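Local coordinates for cytochrome c (Rhodothermus marinus, PDB 6CUK), which binds a covalently attached heme c and probably transfers electrons, as members of the cytochrome c family generally do, at residues N73-P78 with E102-E107. The protein carries 3 engineered substitutions. Numbering follows the deposited sequence.
Sequences NTMLNP and EALSEE. Engineered in segment 73-78: Thr74 (natural residue Val). Engineered in segment 102-107: Glu102 (natural residue Met). With HEC (heme c), chain B.
Met75 and Leu104 meet at the edge of heme c, a worked example of how apolar side chains pack against the edge of a cofactor while the backbones are bridged by water. The methionine can be followed outward. Its CB lies 4.1 Å from Leu104 CD1. CG, turned anti to the carbonyl carbon (chi1 -70°), reaches heme methyl CMB at 3.7 Å and also nears CBB. The chain then bends at chi3 (-99°), with SD against both CMB and Leu104 CD1, the latter at 4.0 Å. That same CD1 touches heme CBB at 3.7 Å, so leucine, methionine and porphyrin substituents close on one another; Ile112 of helix 106-120 packs on both residues. Shortening Met75 to an alanine removes CG and SD, which would probably leave a gap beside heme CMB and Leu104 CD1 without its sulfur neighbour. The next residue, Leu76, the last of helix 68-76, lays CD2 over the chain leading into helix 106-120, 3.5 Å from Leu104 O, while its CD1 meets the aliphatic CG of Glu106. Met75 O accepts from two waters: one, 2.7 Å from Met75 O, accepts in turn from Leu104 N, and the other from the N of engineered Glu102. The chemistry thus implies a divided joint: hydrocarbon and sulfur pack against the substituents at the heme edge, and the two waters join Met75 O, near the end of helix 68-76, to loop amides, with no direct hydrogen bond between the segments.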
loop_
_atom_site.group_PDB
_atom_site.type_symbol
_atom_site.label_atom_id
_atom_site.label_comp_id
_atom_site.label_asym_id
_atom_site.label_seq_id
_atom_site.Cartn_x
_atom_site.Cartn_y
_atom_site.Cartn_z
ATOM N N ASN A 73 -3.755 2.592 4.369
ATOM C CA ASN A 73 -3.369 3.749 5.145
ATOM C C ASN A 73 -1.938 4.201 4.872
ATOM O O ASN A 73 -1.645 5.365 5.054
ATOM C CB ASN A 73 -3.666 3.539 6.612
ATOM C CG ASN A 73 -5.162 3.566 6.874
ATOM O OD1 ASN A 73 -5.930 4.085 6.075
ATOM N ND2 ASN A 73 -5.570 2.982 8.031
ATOM N N THR A 74 -1.096 3.289 4.364
ATOM C CA THR A 74 0.227 3.725 3.839
ATOM C C THR A 74 0.040 4.690 2.695
ATOM O O THR A 74 0.734 5.718 2.637
ATOM C CB THR A 74 1.042 2.476 3.477
ATOM O OG1 THR A 74 1.336 1.740 4.666
ATOM C CG2 THR A 74 2.324 2.916 2.754
ATOM N N MET A 75 -0.934 4.420 1.816
ATOM C CA MET A 75 -1.211 5.337 0.716
ATOM C C MET A 75 -1.917 6.631 1.107
ATOM O O MET A 75 -1.670 7.711 0.560
ATOM C CB MET A 75 -2.032 4.657 -0.387
ATOM C CG MET A 75 -1.236 3.610 -1.161
ATOM S SD MET A 75 -2.267 2.907 -2.510
ATOM C CE MET A 75 -2.789 1.412 -1.758
ATOM N N LEU A 76 -2.852 6.513 2.041
ATOM C CA LEU A 76 -3.728 7.600 2.378
ATOM C C LEU A 76 -3.255 8.463 3.570
ATOM O O LEU A 76 -3.619 9.620 3.696
ATOM C CB LEU A 76 -5.132 7.088 2.675
ATOM C CG LEU A 76 -5.820 6.463 1.475
ATOM C CD1 LEU A 76 -7.077 5.788 1.936
ATOM C CD2 LEU A 76 -6.101 7.497 0.427
ATOM N N ASN A 77 -2.426 7.891 4.428
ATOM C CA ASN A 77 -1.898 8.609 5.602
ATOM C C ASN A 77 -0.467 8.136 5.829
ATOM O O ASN A 77 -0.145 7.595 6.872
ATOM C CB ASN A 77 -2.799 8.258 6.784
ATOM C CG ASN A 77 -2.499 9.054 8.031
ATOM O OD1 ASN A 77 -1.716 10.031 8.022
ATOM N ND2 ASN A 77 -3.074 8.609 9.114
ATOM N N PRO A 78 0.428 8.392 4.874
ATOM C CA PRO A 78 1.795 7.885 5.081
ATOM C C PRO A 78 2.473 8.483 6.314
ATOM O O PRO A 78 3.220 7.802 7.003
ATOM C CB PRO A 78 2.511 8.274 3.792
ATOM C CG PRO A 78 1.678 9.298 3.177
ATOM C CD PRO A 78 0.243 8.985 3.537
ATOM N N GLU A 102 1.157 11.020 -2.206
ATOM C CA GLU A 102 0.729 11.232 -3.582
ATOM C C GLU A 102 -0.667 11.904 -3.654
ATOM O O GLU A 102 -1.210 12.024 -4.753
ATOM C CB GLU A 102 0.729 9.864 -4.301
ATOM C CG GLU A 102 2.119 9.247 -4.506
ATOM C CD GLU A 102 2.898 10.000 -5.563
ATOM O OE1 GLU A 102 2.497 11.132 -5.887
ATOM O OE2 GLU A 102 3.868 9.457 -6.106
ATOM N N ALA A 103 -1.246 12.311 -2.507
ATOM C CA ALA A 103 -2.569 12.961 -2.431
ATOM C C ALA A 103 -3.669 12.133 -3.137
ATOM O O ALA A 103 -4.554 12.651 -3.840
ATOM C CB ALA A 103 -2.477 14.375 -2.970
ATOM N N LEU A 104 -3.640 10.828 -2.921
ATOM C CA LEU A 104 -4.583 9.953 -3.578
ATOM C C LEU A 104 -5.909 10.022 -2.916
ATOM O O LEU A 104 -6.005 10.290 -1.711
ATOM C CB LEU A 104 -4.123 8.492 -3.488
ATOM C CG LEU A 104 -2.858 8.119 -4.192
ATOM C CD1 LEU A 104 -2.693 6.623 -3.928
ATOM C CD2 LEU A 104 -2.853 8.384 -5.659
ATOM N N SER A 105 -6.962 9.767 -3.667
ATOM C CA SER A 105 -8.268 9.494 -3.055
ATOM C C SER A 105 -8.350 8.080 -2.545
ATOM O O SER A 105 -7.585 7.200 -2.974
ATOM C CB SER A 105 -9.395 9.708 -4.054
ATOM O OG SER A 105 -9.287 8.778 -5.127
ATOM N N GLU A 106 -9.315 7.805 -1.664
ATOM C CA GLU A 106 -9.569 6.424 -1.269
ATOM C C GLU A 106 -9.906 5.534 -2.464
ATOM O O GLU A 106 -9.481 4.388 -2.504
ATOM C CB GLU A 106 -10.649 6.354 -0.175
ATOM C CG GLU A 106 -10.787 4.963 0.443
ATOM C CD GLU A 106 -11.778 4.886 1.578
ATOM O OE1 GLU A 106 -12.515 5.859 1.845
ATOM O OE2 GLU A 106 -11.770 3.826 2.232
ATOM N N GLU A 107 -10.663 6.076 -3.426
ATOM C CA GLU A 107 -10.999 5.297 -4.615
ATOM C C GLU A 107 -9.715 4.816 -5.336
ATOM O O GLU A 107 -9.599 3.654 -5.739
ATOM C CB GLU A 107 -11.902 6.120 -5.517
ATOM C CG GLU A 107 -12.422 5.356 -6.729
ATOM C CD GLU A 107 -13.015 6.203 -7.801
ATOM O OE1 GLU A 107 -12.508 7.349 -8.075
ATOM O OE2 GLU A 107 -13.992 5.720 -8.458
HETATM FE FE HEC B . 5.823 3.542 -0.824
HETATM C CHA HEC B . 6.927 1.807 1.907
HETATM C CHB HEC B . 3.137 1.465 -1.059
HETATM C CHC HEC B . 4.495 5.530 -3.259
HETATM C CHD HEC B . 8.744 5.311 -0.949
HETATM N NA HEC B . 5.160 1.970 0.239
HETATM C C1A HEC B . 5.754 1.356 1.341
HETATM C C2A HEC B . 4.922 0.263 1.801
HETATM C C3A HEC B . 3.854 0.198 0.958
HETATM C C4A HEC B . 4.007 1.246 -0.025
HETATM C CMA HEC B . 2.664 -0.773 1.016
HETATM C CAA HEC B . 5.249 -0.634 3.021
HETATM C CBA HEC B . 5.876 -1.930 2.482
HETATM C CGA HEC B . 5.978 -3.058 3.492
HETATM O O1A HEC B . 6.639 -4.080 3.212
HETATM O O2A HEC B . 5.298 -2.973 4.554
HETATM N NB HEC B . 4.148 3.518 -1.918
HETATM C C1B HEC B . 3.217 2.492 -1.951
HETATM C C2B HEC B . 2.311 2.725 -3.027
HETATM C C3B HEC B . 2.650 3.858 -3.660
HETATM C C4B HEC B . 3.819 4.369 -2.972
HETATM C CMB HEC B . 1.154 1.783 -3.372
HETATM C CAB HEC B . 1.960 4.499 -4.892
HETATM C CBB HEC B . 0.575 5.040 -4.447
HETATM N NC HEC B . 6.476 5.121 -1.889
HETATM C C1C HEC B . 5.767 5.831 -2.833
HETATM C C2C HEC B . 6.613 6.861 -3.396
HETATM C C3C HEC B . 7.814 6.794 -2.753
HETATM C C4C HEC B . 7.736 5.733 -1.804
HETATM C CMC HEC B . 6.231 7.829 -4.499
HETATM C CAC HEC B . 9.128 7.614 -3.079
HETATM C CBC HEC B . 8.939 9.101 -2.884
HETATM N ND HEC B . 7.510 3.566 0.277
HETATM C C1D HEC B . 8.599 4.405 0.057
HETATM C C2D HEC B . 9.514 4.154 1.128
HETATM C C3D HEC B . 9.020 3.197 1.917
HETATM C C4D HEC B . 7.733 2.802 1.388
HETATM C CMD HEC B . 10.865 4.895 1.231
HETATM C CAD HEC B . 9.642 2.586 3.184
HETATM C CBD HEC B . 9.243 3.459 4.366
HETATM C CGD HEC B . 9.933 4.802 4.380
HETATM O O1D HEC B . 11.221 4.803 4.448
HETATM O O2D HEC B . 9.271 5.855 4.318
HETATM O O HOH W 1 -2.530 10.094 -0.280
HETATM O O HOH W 2 0.613 8.175 -1.349
HETATM O O HOH W 3 4.919 4.728 0.619
#